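Local coordinates for putative citrate lyase, alfa subunit (Streptococcus mutans, PDB 2HJ0), which is a putative citrate lyase alpha subunit of the CitF family, built on two large mixed beta sheets whose strands run mostly parallel, at residues V445-N450 with V465-I470; M409-S414 with V440-V445. One frame throughout, in Å; residues are numbered along the deposited sequence.

Interaction 1: residues V445-N450 with V465-I470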
loop_
_atom_site.group_PDB
_atom_site.type_symbol
_atom_site.label_atom_id
_atom_site.label_comp_id
_atom_site.label_asym_id
_atom_site.label_seq_id
_atom_site.Cartn_x
_atom_site.Cartn_y
_atom_site.Cartn_z
ATOM N N VAL A 445 -5.872 -5.495 44.846
ATOM C CA VAL A 445 -6.135 -4.741 46.054
ATOM C C VAL A 445 -6.892 -3.459 45.739
ATOM O O VAL A 445 -7.421 -2.797 46.633
ATOM C CB VAL A 445 -4.820 -4.415 46.750
ATOM C CG1 VAL A 445 -5.073 -3.674 48.043
ATOM C CG2 VAL A 445 -4.078 -5.709 47.023
ATOM N N GLY A 446 -6.954 -3.117 44.457
ATOM C CA GLY A 446 -7.658 -1.917 44.067
ATOM C C GLY A 446 -7.057 -1.189 42.888
ATOM O O GLY A 446 -6.180 -1.697 42.194
ATOM N N ILE A 447 -7.538 0.033 42.691
ATOM C CA ILE A 447 -7.134 0.914 41.602
ATOM C C ILE A 447 -6.268 2.077 42.088
ATOM O O ILE A 447 -6.485 2.592 43.179
ATOM C CB ILE A 447 -8.414 1.467 40.917
ATOM C CG1 ILE A 447 -8.735 0.620 39.693
ATOM C CG2 ILE A 447 -8.278 2.944 40.577
ATOM C CD1 ILE A 447 -8.951 -0.819 40.030
ATOM N N ALA A 448 -5.288 2.480 41.280
ATOM C CA ALA A 448 -4.423 3.616 41.607
ATOM C C ALA A 448 -4.473 4.584 40.421
ATOM O O ALA A 448 -3.930 4.305 39.357
ATOM C CB ALA A 448 -2.999 3.159 41.850
ATOM N N ILE A 449 -5.140 5.719 40.600
ATOM C CA ILE A 449 -5.262 6.693 39.522
ATOM C C ILE A 449 -4.118 7.698 39.538
ATOM O O ILE A 449 -3.871 8.360 40.549
ATOM C CB ILE A 449 -6.582 7.490 39.624
ATOM C CG1 ILE A 449 -7.770 6.538 39.744
ATOM C CG2 ILE A 449 -6.754 8.363 38.390
ATOM C CD1 ILE A 449 -9.076 7.241 40.025
ATOM N N ASN A 450 -3.446 7.837 38.399
ATOM C CA ASN A 450 -2.331 8.764 38.293
ATOM C C ASN A 450 -2.822 10.169 38.577
ATOM O O ASN A 450 -3.682 10.679 37.871
ATOM C CB ASN A 450 -1.727 8.731 36.890
ATOM C CG ASN A 450 -0.366 9.415 36.829
ATOM O OD1 ASN A 450 -0.166 10.475 37.418
ATOM N ND2 ASN A 450 0.573 8.810 36.114
ATOM N N VAL A 465 -14.911 0.767 43.934
ATOM C CA VAL A 465 -13.739 -0.085 43.826
ATOM C C VAL A 465 -12.681 0.560 44.695
ATOM O O VAL A 465 -12.483 1.769 44.641
ATOM C CB VAL A 465 -13.209 -0.177 42.374
ATOM C CG1 VAL A 465 -11.792 -0.732 42.382
ATOM C CG2 VAL A 465 -14.111 -1.083 41.536
ATOM N N PRO A 466 -11.980 -0.240 45.505
ATOM C CA PRO A 466 -10.949 0.337 46.374
ATOM C C PRO A 466 -9.920 1.130 45.605
ATOM O O PRO A 466 -9.344 0.644 44.644
ATOM C CB PRO A 466 -10.370 -0.883 47.095
ATOM C CG PRO A 466 -10.638 -2.011 46.154
ATOM C CD PRO A 466 -12.004 -1.709 45.591
ATOM N N GLN A 467 -9.717 2.374 46.017
ATOM C CA GLN A 467 -8.746 3.239 45.363
ATOM C C GLN A 467 -7.596 3.614 46.309
ATOM O O GLN A 467 -7.818 3.912 47.478
ATOM C CB GLN A 467 -9.439 4.505 44.872
ATOM C CG GLN A 467 -10.533 4.233 43.868
ATOM C CD GLN A 467 -11.213 5.491 43.396
ATOM O OE1 GLN A 467 -10.554 6.470 43.057
ATOM N NE2 GLN A 467 -12.537 5.471 43.358
ATOM N N LEU A 468 -6.369 3.604 45.797
ATOM C CA LEU A 468 -5.217 3.953 46.603
ATOM C C LEU A 468 -4.233 4.772 45.778
ATOM O O LEU A 468 -4.498 5.119 44.621
ATOM C CB LEU A 468 -4.516 2.693 47.122
ATOM C CG LEU A 468 -5.365 1.541 47.653
ATOM C CD1 LEU A 468 -5.946 0.784 46.463
ATOM C CD2 LEU A 468 -4.525 0.592 48.485
ATOM N N THR A 469 -3.092 5.079 46.389
ATOM C CA THR A 469 -2.035 5.833 45.730
ATOM C C THR A 469 -1.011 4.814 45.265
ATOM O O THR A 469 -0.934 3.723 45.819
ATOM C CB THR A 469 -1.338 6.793 46.708
ATOM O OG1 THR A 469 -0.673 6.034 47.726
ATOM C CG2 THR A 469 -2.348 7.726 47.359
ATOM N N ILE A 470 -0.223 5.158 44.257
ATOM C CA ILE A 470 0.786 4.229 43.777
ATOM C C ILE A 470 1.748 3.888 44.929
ATOM O O ILE A 470 2.233 2.760 45.020
ATOM C CB ILE A 470 1.556 4.825 42.540
ATOM C CG1 ILE A 470 2.450 3.769 41.902
ATOM C CG2 ILE A 470 2.413 5.994 42.966
ATOM C CD1 ILE A 470 1.713 2.552 41.412
#

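Interaction 2: residues M409-S414 with V440-V445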
loop_
_atom_site.group_PDB
_atom_site.type_symbol
_atom_site.label_atom_id
_atom_site.label_comp_id
_atom_site.label_asym_id
_atom_site.label_seq_id
_atom_site.Cartn_x
_atom_site.Cartn_y
_atom_site.Cartn_z
HETATM N N MSE A 409 -7.194 6.731 27.636
HETATM C CA MSE A 409 -7.008 6.254 28.998
HETATM C C MSE A 409 -6.269 4.926 29.024
HETATM O O MSE A 409 -6.775 3.902 28.560
HETATM C CB MSE A 409 -8.355 6.118 29.697
HETATM C CG MSE A 409 -8.258 5.580 31.107
HETATM SE SE MSE A 409 -10.020 5.496 31.905
HETATM C CE MSE A 409 -10.673 3.916 31.036
ATOM N N SER A 410 -5.064 4.965 29.582
ATOM C CA SER A 410 -4.214 3.792 29.681
ATOM C C SER A 410 -4.354 3.048 30.997
ATOM O O SER A 410 -4.196 3.630 32.070
ATOM C CB SER A 410 -2.753 4.195 29.493
ATOM O OG SER A 410 -2.473 4.422 28.128
ATOM N N LEU A 411 -4.648 1.754 30.908
ATOM C CA LEU A 411 -4.768 0.928 32.100
ATOM C C LEU A 411 -3.616 -0.051 32.153
ATOM O O LEU A 411 -3.323 -0.728 31.173
ATOM C CB LEU A 411 -6.073 0.138 32.102
ATOM C CG LEU A 411 -7.183 0.699 32.977
ATOM C CD1 LEU A 411 -7.595 2.059 32.421
ATOM C CD2 LEU A 411 -8.364 -0.259 33.000
ATOM N N VAL A 412 -2.945 -0.108 33.293
ATOM C CA VAL A 412 -1.853 -1.051 33.474
ATOM C C VAL A 412 -2.278 -1.952 34.636
ATOM O O VAL A 412 -2.232 -1.558 35.809
ATOM C CB VAL A 412 -0.503 -0.336 33.809
ATOM C CG1 VAL A 412 0.558 -1.356 34.175
ATOM C CG2 VAL A 412 -0.035 0.484 32.612
ATOM N N ILE A 413 -2.730 -3.153 34.304
ATOM C CA ILE A 413 -3.160 -4.081 35.333
ATOM C C ILE A 413 -2.122 -5.162 35.553
ATOM O O ILE A 413 -1.465 -5.603 34.615
ATOM C CB ILE A 413 -4.515 -4.738 34.975
ATOM C CG1 ILE A 413 -4.342 -5.737 33.832
ATOM C CG2 ILE A 413 -5.517 -3.673 34.566
ATOM C CD1 ILE A 413 -5.601 -6.503 33.530
ATOM N N SER A 414 -1.974 -5.573 36.807
ATOM C CA SER A 414 -1.012 -6.608 37.181
ATOM C C SER A 414 -1.053 -6.967 38.670
ATOM O O SER A 414 -1.157 -6.089 39.534
ATOM C CB SER A 414 0.408 -6.184 36.832
ATOM O OG SER A 414 1.309 -7.100 37.423
ATOM N N VAL A 440 -4.282 4.752 34.757
ATOM C CA VAL A 440 -4.836 3.995 35.864
ATOM C C VAL A 440 -4.170 2.650 36.002
ATOM O O VAL A 440 -3.966 1.937 35.021
ATOM C CB VAL A 440 -6.346 3.743 35.673
ATOM C CG1 VAL A 440 -6.904 3.039 36.910
ATOM C CG2 VAL A 440 -7.069 5.052 35.398
ATOM N N VAL A 441 -3.840 2.308 37.236
ATOM C CA VAL A 441 -3.205 1.040 37.537
ATOM C C VAL A 441 -4.229 0.180 38.288
ATOM O O VAL A 441 -4.906 0.662 39.196
ATOM C CB VAL A 441 -1.939 1.262 38.404
ATOM C CG1 VAL A 441 -1.430 -0.055 38.956
ATOM C CG2 VAL A 441 -0.862 1.922 37.577
ATOM N N VAL A 442 -4.355 -1.085 37.894
ATOM C CA VAL A 442 -5.306 -1.991 38.533
ATOM C C VAL A 442 -4.606 -3.224 39.116
ATOM O O VAL A 442 -3.817 -3.877 38.433
ATOM C CB VAL A 442 -6.379 -2.455 37.520
ATOM C CG1 VAL A 442 -7.413 -3.336 38.205
ATOM C CG2 VAL A 442 -7.046 -1.248 36.883
ATOM N N THR A 443 -4.902 -3.527 40.380
ATOM C CA THR A 443 -4.330 -4.678 41.080
ATOM C C THR A 443 -5.452 -5.454 41.763
ATOM O O THR A 443 -6.624 -5.122 41.593
ATOM C CB THR A 443 -3.339 -4.236 42.159
ATOM O OG1 THR A 443 -4.046 -3.585 43.224
ATOM C CG2 THR A 443 -2.323 -3.276 41.579
ATOM N N GLU A 444 -5.116 -6.478 42.543
ATOM C CA GLU A 444 -6.175 -7.236 43.208
ATOM C C GLU A 444 -6.597 -6.552 44.504
ATOM O O GLU A 444 -7.568 -6.940 45.152
ATOM C CB GLU A 444 -5.735 -8.683 43.471
ATOM C CG GLU A 444 -4.731 -8.898 44.590
ATOM C CD GLU A 444 -3.288 -8.568 44.206
ATOM O OE1 GLU A 444 -2.373 -9.071 44.886
ATOM O OE2 GLU A 444 -3.064 -7.811 43.244
ATOM N N VAL A 445 -5.872 -5.495 44.846
ATOM C CA VAL A 445 -6.135 -4.741 46.054
ATOM C C VAL A 445 -6.892 -3.459 45.739
ATOM O O VAL A 445 -7.421 -2.797 46.633
ATOM C CB VAL A 445 -4.820 -4.415 46.750
ATOM C CG1 VAL A 445 -5.073 -3.674 48.043
ATOM C CG2 VAL A 445 -4.078 -5.709 47.023
#

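Interaction 1: residues V445-N450 with V465-I470
Ile447 is gripped through its backbone by Pro466 and Leu468 in a parallel pairing. Its N donates to Pro466 O (2.7 Å) and its O accepts from Leu468 N (2.8 Å). Weaker CA-H...O contacts flank them, from Gln467 CA to Ile447 O (3.2 Å) and from Ala448 CA to Leu468 O (3.4 Å). Another carbonyl oxygen, Val445 O, has CG of the Pro466 ring against it at 3.3 Å. The two strands belong to a beta-alpha-beta unit: strand 447-449, helix 454-459, then the weakly bonded strand 467-468, outermost in its sheet within the chain.

The apolar contacts are few. Ile447 CD1 meets Val465 CG1 at 3.7 Å, the two side chains crossing at a slant, with Tyr259 of helix 251-265 touching both. Beyond Gly446, Val445 CG1 comes within 4.3 Å of Leu468 CD2.

Gln467 adds a mixed contact. Its chi1 of -61° sets CG beside the backbone N, and the chain is extended beyond CG. OE1 lies 3.5 Å from Ile449 CD1, while NE2 is bonded to Phe460 O. The Thr469 side chain caps a backbone N of the helix that follows, and Thr469 N is itself bonded to Glu472 OE1.

Interaction 2: residues M409-S414 with V440-V445
Ile413 and Val442 lie side by side, pointing the same way from adjacent parallel strands. Ile413 CB sits 3.6 Å from Val442 O, and the same carbonyl O receives a CA-H...O contact from Ile413 CA. CG2, anti to the carbonyl carbon, does the touching across the strands, reaching Val442 CB at 3.3 Å and also meeting its CG2. The other branch goes elsewhere. CG1 stands between the backbone N and the carbonyl carbon (chi1 72°), and CD1 continues the chain anti (chi2 174°), away from Val442. The side chain as a whole also packs on Val371 and on Ile256 and Ala260 of helix 251-265.

Leu411 and Val440 form a second pair on this face, CD1 of Leu411 lying 3.9 Å from Val440 CB. Val412 and Val441 make a looser pair on the opposite face.

Four backbone bonds zip the strands together in the alternating ladder of parallel sheet: Val440 N to Ser410 O (2.9 Å), Val412 N to Val440 O (2.9 Å), Val442 N to Val412 O (3.0 Å) and Ser414 N to Val442 O (3.0 Å). In the third, the donor stands 41° out of the carbonyl plane. Just past the ladder, Thr443 OG1 accepts from Val445 N in an ST turn and is also bonded to Gly446 O.

Within the sheet, strand 409-413 has strand 369-372 along its other edge and strand 440-442 has strand 447-449, while helix 251-265 covers the face bearing Ile413 and Val442.

Overall arrangement
Both contacts belong to one mixed sheet, with centres 8 Å apart, and Val445 is common to both. Strand 440-442 turns back into strand 447-449, its antiparallel neighbour, so interaction 2 leads directly into interaction 1; Ala448 N lies 2.8 Å from Val441 O, a probable hydrogen bond. Interaction 2 is the core contact: all its touching residues are buried, and four backbone bonds accompany paired aliphatic side chains. Interaction 1 lies further out, at the last strand, with two such bonds, an exposed proline and a partly exposed glutamine. Helix 251-265 spans both, its Tyr259 touching Val442 as well as Ile447.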